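Local coordinates for amidohydrolase 3 domain-containing protein (Pyrococcus horikoshii, PDB 3IGH) that is of unknown function but probably hydrolyses carbon-nitrogen bonds other than peptide bonds, with the help of bound metal, at residues 88-96 with 115-125. Residues are numbered along the deposited sequence; the frame is centred on the assembly and turned at random. Where two conformers were deposited one is given.
Sequences IEELIQRLK and EWPTRKELNAI. With SO4 (sulfate ion), chain I.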
ATOM      1  N   ILE A  88       6.834 -37.029 -32.817  1.00 53.80           N
ATOM      2  CA  ILE A  88       6.225 -37.286 -31.507  1.00 50.82           C
ATOM      3  C   ILE A  88       7.295 -37.742 -30.515  1.00 52.63           C
ATOM      4  O   ILE A  88       7.330 -37.273 -29.373  1.00 54.07           O
ATOM      5  CB  ILE A  88       5.055 -38.317 -31.595  1.00 49.48           C
ATOM      6  CG1 ILE A  88       3.918 -37.795 -32.488  1.00 53.03           C
ATOM      7  CG2 ILE A  88       4.515 -38.692 -30.204  1.00 55.11           C
ATOM      8  CD1 ILE A  88       3.369 -36.413 -32.120  1.00 46.43           C
ATOM      9  N   GLU A  89       8.190 -38.617 -30.979  1.00 51.29           N
ATOM     10  CA  GLU A  89       9.324 -39.113 -30.191  1.00 52.10           C
ATOM     11  C   GLU A  89      10.169 -37.976 -29.601  1.00 47.59           C
ATOM     12  O   GLU A  89      10.476 -37.986 -28.406  1.00 49.13           O
ATOM     13  CB  GLU A  89      10.183 -40.066 -31.050  1.00 59.25           C
ATOM     14  CG  GLU A  89      11.473 -40.590 -30.395  1.00 74.84           C
ATOM     15  CD  GLU A  89      12.711 -39.751 -30.732  1.00 97.92           C
ATOM     16  OE1 GLU A  89      12.937 -39.455 -31.928  1.00100.68           O
ATOM     17  OE2 GLU A  89      13.462 -39.393 -29.797  1.00 97.00           O
ATOM     18  N   GLU A  90      10.526 -37.011 -30.449  1.00 46.75           N
ATOM     19  CA  GLU A  90      11.321 -35.855 -30.039  0.50 50.34           C
ATOM     20  C   GLU A  90      10.547 -35.006 -29.021  1.00 43.62           C
ATOM     21  O   GLU A  90      11.110 -34.554 -28.021  1.00 48.38           O
ATOM     22  CB  GLU A  90      11.693 -35.013 -31.266  0.50 50.11           C
ATOM     23  CG  GLU A  90      13.185 -34.689 -31.408  0.50 57.44           C
ATOM     24  CD  GLU A  90      13.613 -33.429 -30.672  0.50 58.44           C
ATOM     25  OE1 GLU A  90      14.185 -32.526 -31.320  0.50 53.58           O
ATOM     26  OE2 GLU A  90      13.396 -33.333 -29.448  0.50 70.01           O
ATOM     27  N   LEU A  91       9.257 -34.812 -29.288  1.00 45.92           N
ATOM     28  CA  LEU A  91       8.356 -34.055 -28.421  1.00 45.52           C
ATOM     29  C   LEU A  91       8.270 -34.662 -27.013  1.00 50.17           C
ATOM     30  O   LEU A  91       8.399 -33.939 -26.023  1.00 41.65           O
ATOM     31  CB  LEU A  91       6.977 -33.939 -29.086  1.00 42.34           C
ATOM     32  CG  LEU A  91       5.813 -33.179 -28.442  1.00 49.51           C
ATOM     33  CD1 LEU A  91       5.068 -32.370 -29.489  1.00 38.53           C
ATOM     34  CD2 LEU A  91       4.850 -34.140 -27.735  1.00 50.67           C
ATOM     35  N   ILE A  92       8.088 -35.985 -26.933  1.00 46.05           N
ATOM     36  CA  ILE A  92       8.003 -36.689 -25.643  1.00 44.74           C
ATOM     37  C   ILE A  92       9.337 -36.616 -24.896  1.00 40.56           C
ATOM     38  O   ILE A  92       9.368 -36.435 -23.677  1.00 46.31           O
ATOM     39  CB  ILE A  92       7.533 -38.181 -25.809  1.00 45.68           C
ATOM     40  CG1 ILE A  92       6.163 -38.266 -26.498  1.00 41.82           C
ATOM     41  CG2 ILE A  92       7.517 -38.934 -24.469  1.00 49.43           C
ATOM     42  CD1 ILE A  92       4.995 -37.685 -25.712  1.00 47.89           C
ATOM     43  N   GLN A  93      10.433 -36.732 -25.639  1.00 46.20           N
ATOM     44  CA  GLN A  93      11.772 -36.646 -25.072  1.00 52.57           C
ATOM     45  C   GLN A  93      12.006 -35.291 -24.389  1.00 52.61           C
ATOM     46  O   GLN A  93      12.538 -35.241 -23.273  1.00 49.21           O
ATOM     47  CB  GLN A  93      12.818 -36.910 -26.160  1.00 56.42           C
ATOM     48  CG  GLN A  93      14.195 -37.304 -25.634  1.00 74.23           C
ATOM     49  CD  GLN A  93      15.216 -37.552 -26.745  1.00 74.95           C
ATOM     50  OE1 GLN A  93      16.282 -38.123 -26.502  1.00 94.07           O
ATOM     51  NE2 GLN A  93      14.894 -37.122 -27.965  1.00 87.25           N
ATOM     52  N   ARG A  94      11.572 -34.210 -25.046  1.00 46.82           N
ATOM     53  CA  ARG A  94      11.673 -32.851 -24.493  1.00 44.01           C
ATOM     54  C   ARG A  94      10.823 -32.676 -23.237  1.00 38.66           C
ATOM     55  O   ARG A  94      11.284 -32.111 -22.236  1.00 45.04           O
ATOM     56  CB  ARG A  94      11.274 -31.802 -25.540  1.00 38.14           C
ATOM     57  CG  ARG A  94      12.251 -31.676 -26.701  1.00 43.31           C
ATOM     58  CD  ARG A  94      11.869 -30.537 -27.635  1.00 51.26           C
ATOM     59  NE  ARG A  94      12.623 -30.594 -28.883  1.00 51.13           N
ATOM     60  CZ  ARG A  94      12.740 -29.590 -29.747  1.00 58.90           C
ATOM     61  NH1 ARG A  94      12.163 -28.416 -29.508  1.00 44.40           N
ATOM     62  NH2 ARG A  94      13.451 -29.760 -30.854  1.00 39.90           N
ATOM     63  N   LEU A  95       9.593 -33.176 -23.286  1.00 40.37           N
ATOM     64  CA  LEU A  95       8.683 -33.070 -22.146  1.00 46.76           C
ATOM     65  C   LEU A  95       9.146 -33.869 -20.923  1.00 53.31           C
ATOM     66  O   LEU A  95       8.919 -33.451 -19.785  1.00 53.09           O
ATOM     67  CB  LEU A  95       7.260 -33.453 -22.552  1.00 42.70           C
ATOM     68  CG  LEU A  95       6.596 -32.480 -23.525  1.00 45.07           C
ATOM     69  CD1 LEU A  95       5.334 -33.082 -24.075  1.00 43.25           C
ATOM     70  CD2 LEU A  95       6.322 -31.107 -22.867  1.00 38.58           C
ATOM     71  N   LYS A  96       9.820 -34.993 -21.163  1.00 53.25           N
ATOM     72  CA  LYS A  96      10.391 -35.806 -20.082  1.00 55.12           C
ATOM     73  C   LYS A  96      11.549 -35.121 -19.346  1.00 50.35           C
ATOM     74  O   LYS A  96      11.822 -35.444 -18.193  1.00 53.63           O
ATOM     75  CB  LYS A  96      10.817 -37.186 -20.599  1.00 53.10           C
ATOM     76  CG  LYS A  96       9.653 -38.148 -20.783  1.00 60.64           C
ATOM     77  CD  LYS A  96      10.132 -39.579 -20.989  1.00 84.61           C
ATOM     78  CE  LYS A  96       8.957 -40.547 -21.059  1.00 90.21           C
ATOM     79  NZ  LYS A  96       9.408 -41.958 -21.191  1.00 97.32           N
ATOM     80  N   GLU A 115       2.173 -35.015 -37.750  1.00 46.29           N
ATOM     81  CA  GLU A 115       0.919 -35.477 -37.155  1.00 48.23           C
ATOM     82  C   GLU A 115       0.634 -34.671 -35.877  1.00 45.16           C
ATOM     83  O   GLU A 115       1.534 -34.043 -35.327  1.00 46.50           O
ATOM     84  CB  GLU A 115       1.019 -36.974 -36.817  1.00 42.77           C
ATOM     85  CG  GLU A 115       2.235 -37.345 -35.964  1.00 39.58           C
ATOM     86  CD  GLU A 115       2.322 -38.835 -35.654  1.00 61.23           C
ATOM     87  OE1 GLU A 115       3.454 -39.353 -35.547  1.00 69.68           O
ATOM     88  OE2 GLU A 115       1.268 -39.493 -35.512  1.00 65.78           O
ATOM     89  N   TRP A 116      -0.611 -34.702 -35.408  1.00 44.12           N
ATOM     90  CA  TRP A 116      -0.984 -34.042 -34.152  1.00 40.11           C
ATOM     91  C   TRP A 116      -0.543 -34.870 -32.949  1.00 42.66           C
ATOM     92  O   TRP A 116      -0.612 -36.102 -32.985  1.00 42.03           O
ATOM     93  CB  TRP A 116      -2.495 -33.829 -34.095  1.00 35.37           C
ATOM     94  CG  TRP A 116      -3.009 -32.731 -34.978  1.00 42.68           C
ATOM     95  CD1 TRP A 116      -3.008 -32.700 -36.348  1.00 43.89           C
ATOM     96  CD2 TRP A 116      -3.634 -31.514 -34.552  1.00 52.57           C
ATOM     97  NE1 TRP A 116      -3.583 -31.535 -36.798  1.00 47.60           N
ATOM     98  CE2 TRP A 116      -3.978 -30.789 -35.719  1.00 55.11           C
ATOM     99  CE3 TRP A 116      -3.936 -30.962 -33.299  1.00 61.58           C
ATOM    100  CZ2 TRP A 116      -4.603 -29.536 -35.666  1.00 54.77           C
ATOM    101  CZ3 TRP A 116      -4.564 -29.722 -33.246  1.00 52.00           C
ATOM    102  CH2 TRP A 116      -4.891 -29.024 -34.423  1.00 52.04           C
ATOM    103  N   PRO A 117      -0.079 -34.207 -31.870  1.00 42.23           N
ATOM    104  CA  PRO A 117       0.159 -34.991 -30.659  1.00 35.78           C
ATOM    105  C   PRO A 117      -1.176 -35.309 -29.984  1.00 35.10           C
ATOM    106  O   PRO A 117      -2.175 -34.626 -30.238  1.00 38.71           O
ATOM    107  CB  PRO A 117       1.046 -34.080 -29.797  1.00 41.18           C
ATOM    108  CG  PRO A 117       0.849 -32.709 -30.322  1.00 35.71           C
ATOM    109  CD  PRO A 117       0.238 -32.776 -31.689  1.00 39.29           C
ATOM    110  N   THR A 118      -1.209 -36.365 -29.175  1.00 38.14           N
ATOM    111  CA  THR A 118      -2.471 -36.834 -28.589  1.00 38.76           C
ATOM    112  C   THR A 118      -2.347 -37.070 -27.087  1.00 33.97           C
ATOM    113  O   THR A 118      -1.250 -37.318 -26.578  1.00 34.74           O
ATOM    114  CB  THR A 118      -2.948 -38.175 -29.212  1.00 41.88           C
ATOM    115  OG1 THR A 118      -2.049 -39.224 -28.815  1.00 39.42           O
ATOM    116  CG2 THR A 118      -3.048 -38.093 -30.745  1.00 43.13           C
ATOM    117  N   ARG A 119      -3.497 -37.005 -26.410  1.00 41.02           N
ATOM    118  CA  ARG A 119      -3.665 -37.390 -25.003  1.00 42.43           C
ATOM    119  C   ARG A 119      -2.994 -38.725 -24.667  1.00 39.21           C
ATOM    120  O   ARG A 119      -2.246 -38.822 -23.686  1.00 39.82           O
ATOM    121  CB  ARG A 119      -5.167 -37.440 -24.671  1.00 40.06           C
ATOM    122  CG  ARG A 119      -5.511 -37.922 -23.255  1.00 49.05           C
ATOM    123  CD  ARG A 119      -7.014 -38.180 -23.089  1.00 45.46           C
ATOM    124  NE  ARG A 119      -7.526 -39.189 -24.021  1.00 51.65           N
ATOM    125  CZ  ARG A 119      -7.432 -40.509 -23.853  1.00 59.30           C
ATOM    126  NH1 ARG A 119      -6.844 -41.029 -22.778  1.00 50.59           N
ATOM    127  NH2 ARG A 119      -7.930 -41.318 -24.777  1.00 52.95           N
ATOM    128  N   LYS A 120      -3.245 -39.744 -25.494  1.00 49.00           N
ATOM    129  CA  LYS A 120      -2.645 -41.072 -25.295  1.00 44.87           C
ATOM    130  C   LYS A 120      -1.120 -41.056 -25.307  1.00 46.77           C
ATOM    131  O   LYS A 120      -0.490 -41.670 -24.447  1.00 45.70           O
ATOM    132  CB  LYS A 120      -3.164 -42.072 -26.335  1.00 53.52           C
ATOM    133  CG  LYS A 120      -4.545 -42.619 -26.035  1.00 59.09           C
ATOM    134  CD  LYS A 120      -5.074 -43.453 -27.190  1.00 78.50           C
ATOM    135  CE  LYS A 120      -6.513 -43.875 -26.943  1.00 86.48           C
ATOM    136  NZ  LYS A 120      -7.113 -44.508 -28.147  1.00 94.18           N
ATOM    137  N   GLU A 121      -0.534 -40.348 -26.274  1.00 41.82           N
ATOM    138  CA  GLU A 121       0.929 -40.241 -26.391  1.00 39.30           C
ATOM    139  C   GLU A 121       1.533 -39.502 -25.198  1.00 38.60           C
ATOM    140  O   GLU A 121       2.602 -39.861 -24.697  1.00 41.21           O
ATOM    141  CB  GLU A 121       1.316 -39.539 -27.697  1.00 46.22           C
ATOM    142  CG  GLU A 121       1.056 -40.366 -28.956  1.00 51.14           C
ATOM    143  CD  GLU A 121       0.857 -39.519 -30.212  1.00 62.79           C
ATOM    144  OE1 GLU A 121       0.580 -40.111 -31.275  1.00 57.12           O
ATOM    145  OE2 GLU A 121       0.965 -38.272 -30.147  1.00 52.85           O
ATOM    146  N   LEU A 122       0.814 -38.490 -24.723  1.00 40.35           N
ATOM    147  CA  LEU A 122       1.277 -37.679 -23.602  1.00 41.45           C
ATOM    148  C   LEU A 122       1.094 -38.383 -22.252  1.00 45.64           C
ATOM    149  O   LEU A 122       1.659 -37.949 -21.242  1.00 41.67           O
ATOM    150  CB  LEU A 122       0.572 -36.323 -23.610  1.00 37.24           C
ATOM    151  CG  LEU A 122       0.820 -35.427 -24.828  1.00 38.50           C
ATOM    152  CD1 LEU A 122      -0.077 -34.198 -24.760  1.00 43.58           C
ATOM    153  CD2 LEU A 122       2.283 -35.034 -24.935  1.00 36.13           C
ATOM    154  N   ASN A 123       0.315 -39.467 -22.240  1.00 46.05           N
ATOM    155  CA  ASN A 123       0.179 -40.318 -21.046  1.00 44.73           C
ATOM    156  C   ASN A 123       1.489 -41.002 -20.639  1.00 50.17           C
ATOM    157  O   ASN A 123       1.636 -41.438 -19.495  1.00 54.39           O
ATOM    158  CB  ASN A 123      -0.953 -41.341 -21.218  1.00 46.08           C
ATOM    159  CG  ASN A 123      -2.335 -40.728 -21.039  1.00 47.39           C
ATOM    160  OD1 ASN A 123      -2.497 -39.696 -20.380  1.00 47.89           O
ATOM    161  ND2 ASN A 123      -3.340 -41.365 -21.625  1.00 41.21           N
ATOM    162  N   ALA A 124       2.446 -41.054 -21.569  1.00 48.38           N
ATOM    163  CA  ALA A 124       3.791 -41.590 -21.314  1.00 47.37           C
ATOM    164  C   ALA A 124       4.605 -40.765 -20.311  1.00 50.62           C
ATOM    165  O   ALA A 124       5.584 -41.251 -19.748  1.00 51.18           O
ATOM    166  CB  ALA A 124       4.561 -41.741 -22.621  1.00 53.77           C
ATOM    167  N   ILE A 125       4.206 -39.513 -20.100  1.00 54.17           N
ATOM    168  CA  ILE A 125       4.817 -38.677 -19.071  1.00 52.31           C
ATOM    169  C   ILE A 125       3.975 -38.801 -17.803  1.00 50.92           C
ATOM    170  O   ILE A 125       2.761 -38.578 -17.836  1.00 47.06           O
ATOM    171  CB  ILE A 125       4.918 -37.205 -19.524  1.00 53.19           C
ATOM    172  CG1 ILE A 125       5.729 -37.106 -20.820  1.00 49.62           C
ATOM    173  CG2 ILE A 125       5.570 -36.348 -18.442  1.00 44.36           C
ATOM    174  CD1 ILE A 125       4.997 -36.414 -21.941  1.00 50.67           C
TER
HETATM  175  S   SO4 I   8      -4.191 -29.866 -40.234  1.00 73.08           S
HETATM  176  O1  SO4 I   8      -3.899 -31.289 -40.048  1.00 68.57           O
HETATM  177  O2  SO4 I   8      -5.032 -29.683 -41.415  1.00 67.03           O
HETATM  178  O3  SO4 I   8      -4.896 -29.362 -39.057  1.00 82.79           O
HETATM  179  O4  SO4 I   8      -2.945 -29.127 -40.421  1.00 75.25           O
HETATM  180  O   HOH W   1       5.947 -38.215 -35.310  1.00 41.46           O
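Ile88 reaches from the first turn of helix 88-96 in among Glu115, Pro117 and Glu121, crossing both glutamate side chains at about a right angle. Its chi1 of -62° splits the two branches, sending CG2 to within 3.6 Å of Glu121 OE2 and CG1 to 3.5 Å from Glu115 OE1, while CD1 lies 4.0 Å from Pro117 CB. With an alanine here, the branches beside Pro117 would be gone, and the aliphatic part of Glu121 would probably lose its apolar neighbour. One and two turns on, a leucine-isoleucine cluster takes over: Leu122 CD2 sits 3.7 Å from Leu95 CD1 and also touches Leu91 and Ile92, while Ile125 CD1 rests 3.8 Å from Leu95 CB. No direct hydrogen bond joins the two segments; a water bridges Ile88 N and Glu115 OE1. Behind this first shell, a capping box starts the short, weakly bonded helix at about 119-122, with Glu121 N giving a bond of 3.2 Å to Thr118 OG1 and Thr118 N a weak one back to Glu121 OE2. Farther out, Ile131 of strand 129-133 touches Leu91, Leu95 and Leu122, so both segments pack against the same sheet. Apolar side chains thus supply the direct cohesion, while the Glu115 and Glu121 carboxylates bond to water or within their own segment.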